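Local coordinates for homoserine dehydrogenase (Staphylococcus aureus M1064, PDB 4PG7), which catalyses the NAD(P)-dependent interconversion of aspartate semialdehyde and homoserine in the aspartic acid pathway of amino acid biosynthesis, at residues 389-394 against 405-410. Numbering follows the deposited sequence. Where two conformers were deposited one is given.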
loop_
_atom_site.group_PDB
_atom_site.type_symbol
_atom_site.label_atom_id
_atom_site.label_comp_id
_atom_site.label_asym_id
_atom_site.label_seq_id
_atom_site.Cartn_x
_atom_site.Cartn_y
_atom_site.Cartn_z
ATOM N N GLU A 389 -4.165 29.574 -32.110
ATOM C CA GLU A 389 -2.951 29.281 -32.859
ATOM C C GLU A 389 -1.910 30.345 -32.571
ATOM O O GLU A 389 -0.737 30.041 -32.388
ATOM C CB GLU A 389 -3.227 29.196 -34.368
ATOM C CG GLU A 389 -4.043 27.976 -34.799
ATOM C CD GLU A 389 -5.560 28.131 -34.645
ATOM O OE1 GLU A 389 -6.068 29.261 -34.424
ATOM O OE2 GLU A 389 -6.255 27.092 -34.741
ATOM N N ASN A 390 -2.348 31.591 -32.527
ATOM C CA ASN A 390 -1.470 32.701 -32.204
ATOM C C ASN A 390 -0.923 32.666 -30.774
ATOM O O ASN A 390 0.238 32.952 -30.543
ATOM C CB ASN A 390 -2.203 34.018 -32.402
ATOM C CG ASN A 390 -1.324 35.196 -32.110
ATOM O OD1 ASN A 390 -0.325 35.409 -32.795
ATOM N ND2 ASN A 390 -1.672 35.971 -31.089
ATOM N N PHE A 391 -1.775 32.325 -29.822
ATOM C CA PHE A 391 -1.346 32.144 -28.441
ATOM C C PHE A 391 -0.281 31.038 -28.356
ATOM O O PHE A 391 0.762 31.220 -27.758
ATOM C CB PHE A 391 -2.559 31.815 -27.572
ATOM C CG PHE A 391 -2.220 31.494 -26.140
ATOM C CD1 PHE A 391 -1.536 32.392 -25.356
ATOM C CD2 PHE A 391 -2.585 30.288 -25.587
ATOM C CE1 PHE A 391 -1.221 32.095 -24.034
ATOM C CE2 PHE A 391 -2.290 29.992 -24.262
ATOM C CZ PHE A 391 -1.595 30.898 -23.494
ATOM N N GLU A 392 -0.530 29.912 -29.021
ATOM C CA GLU A 392 0.431 28.811 -29.044
ATOM C C GLU A 392 1.779 29.226 -29.651
ATOM O O GLU A 392 2.837 28.914 -29.103
ATOM C CB GLU A 392 -0.137 27.615 -29.827
ATOM C CG GLU A 392 0.755 26.384 -29.807
ATOM C CD GLU A 392 0.138 25.178 -30.509
ATOM O OE1 GLU A 392 -0.606 25.359 -31.500
ATOM O OE2 GLU A 392 0.408 24.047 -30.065
ATOM N N ASN A 393 1.732 29.924 -30.783
ATOM C CA ASN A 393 2.944 30.407 -31.422
ATOM C C ASN A 393 3.716 31.357 -30.538
ATOM O O ASN A 393 4.939 31.234 -30.439
ATOM C CB ASN A 393 2.634 31.130 -32.741
ATOM C CG ASN A 393 2.149 30.187 -33.823
ATOM O OD1 ASN A 393 2.442 28.978 -33.812
ATOM N ND2 ASN A 393 1.410 30.733 -34.777
ATOM N N GLU A 394 3.027 32.317 -29.911
ATOM C CA GLU A 394 3.727 33.213 -28.998
ATOM C C GLU A 394 4.387 32.444 -27.853
ATOM O O GLU A 394 5.528 32.747 -27.491
ATOM C CB GLU A 394 2.870 34.349 -28.428
ATOM C CG GLU A 394 3.736 35.242 -27.540
ATOM C CD GLU A 394 3.210 36.652 -27.358
ATOM O OE1 GLU A 394 1.960 36.822 -27.361
ATOM O OE2 GLU A 394 4.050 37.579 -27.182
ATOM N N LEU A 405 4.249 21.188 -25.457
ATOM C CA LEU A 405 3.285 22.245 -25.231
ATOM C C LEU A 405 1.983 21.891 -25.909
ATOM O O LEU A 405 1.967 21.556 -27.083
ATOM C CB LEU A 405 3.806 23.527 -25.835
ATOM C CG LEU A 405 2.853 24.718 -25.970
ATOM C CD1 LEU A 405 2.421 25.270 -24.623
ATOM C CD2 LEU A 405 3.558 25.771 -26.792
ATOM N N ARG A 406 0.890 21.939 -25.160
ATOM C CA ARG A 406 -0.431 21.817 -25.749
ATOM C C ARG A 406 -1.315 22.922 -25.194
ATOM O O ARG A 406 -1.200 23.275 -24.015
ATOM C CB ARG A 406 -0.994 20.449 -25.441
ATOM C CG ARG A 406 -0.052 19.339 -25.900
ATOM C CD ARG A 406 -0.404 18.036 -25.232
ATOM N NE ARG A 406 -1.698 17.622 -25.716
ATOM C CZ ARG A 406 -2.658 17.123 -24.962
ATOM N NH1 ARG A 406 -2.486 16.984 -23.648
ATOM N NH2 ARG A 406 -3.794 16.804 -25.545
ATOM N N VAL A 407 -2.177 23.466 -26.044
ATOM C CA VAL A 407 -3.055 24.539 -25.663
ATOM C C VAL A 407 -4.504 24.114 -25.859
ATOM O O VAL A 407 -4.799 23.230 -26.661
ATOM C CB VAL A 407 -2.734 25.831 -26.448
ATOM C CG1 VAL A 407 -1.308 26.279 -26.168
ATOM C CG2 VAL A 407 -2.925 25.649 -27.939
ATOM N N ALA A 408 -5.404 24.733 -25.114
ATOM C CA ALA A 408 -6.819 24.437 -25.201
ATOM C C ALA A 408 -7.627 25.701 -24.938
ATOM O O ALA A 408 -7.168 26.600 -24.211
ATOM C CB ALA A 408 -7.205 23.403 -24.172
ATOM N N ASN A 409 -8.831 25.738 -25.513
ATOM C CA ASN A 409 -9.821 26.732 -25.183
ATOM C C ASN A 409 -10.264 26.521 -23.751
ATOM O O ASN A 409 -10.488 25.420 -23.336
ATOM C CB ASN A 409 -11.043 26.621 -26.099
ATOM C CG ASN A 409 -10.739 27.042 -27.519
ATOM O OD1 ASN A 409 -10.868 26.260 -28.450
ATOM N ND2 ASN A 409 -10.327 28.271 -27.686
ATOM N N TYR A 410 -10.382 27.595 -22.996
ATOM C CA TYR A 410 -10.780 27.497 -21.614
ATOM C C TYR A 410 -12.145 28.134 -21.445
ATOM O O TYR A 410 -13.028 27.534 -20.871
ATOM C CB TYR A 410 -9.739 28.199 -20.754
ATOM C CG TYR A 410 -9.947 28.151 -19.268
ATOM C CD1 TYR A 410 -9.370 27.137 -18.506
ATOM C CD2 TYR A 410 -10.658 29.147 -18.604
ATOM C CE1 TYR A 410 -9.511 27.100 -17.137
ATOM C CE2 TYR A 410 -10.808 29.120 -17.232
ATOM C CZ TYR A 410 -10.233 28.083 -16.505
ATOM O OH TYR A 410 -10.343 28.043 -15.133
HETATM O O HOH W 1 -1.846 22.227 -28.859
#
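Glu392 OE2 reaches the backbone of Val407 through a single water, which donates to OE2 at 3.1 Å and accepts the amide hydrogen of Val407 N. No direct hydrogen bond joins helix 389-394 to strand 405-410, so this bridge is the polar link between the two segments, and it gives the Val407 N-H a partner on the strand's outer edge. The Glu392 side chain can span the gap because CG stands anti to the backbone N (chi1 -175°) and the next torsion is also extended, carrying the carboxylate past the valine toward the strand backbone.

The aliphatic part of the same side chain does most of the packing. Glu392 CB lies 3.9 Å from Val407 CG2, and the carboxylate carbon CD of Glu392 is 4.0 Å from that same methyl, so CG2 packs against both CB and CD as the glutamate passes across the valine. Val407 CG1 touches Glu392 as well, with Glu392 CB at 4.1 Å, and also meets Phe391 CD2 at 4.2 Å from an oblique direction. Two residues earlier on the strand, Leu405 CD2 comes within 4.0 Å of the carbonyl oxygen Glu392 O, while the leucine and glutamate side chains run past one another in opposite senses.

The segment axes approach to 9.0 Å at 149°, a roughly antiparallel layering of helix on sheet within the C-terminal domain, consistent with the ACT domain named for this enzyme. Strand 404-411 pairs antiparallel with strand 414-422, where Ala417 touches both Leu405 and Val407; Phe391 extends the apolar layer to Tyr415, Tyr435 and Val381 of strand 375-382. Ala408, directed away from helix 388-398, packs on Val258 and Gln261 of helix 253-262, placing strand 404-411 between the two helices.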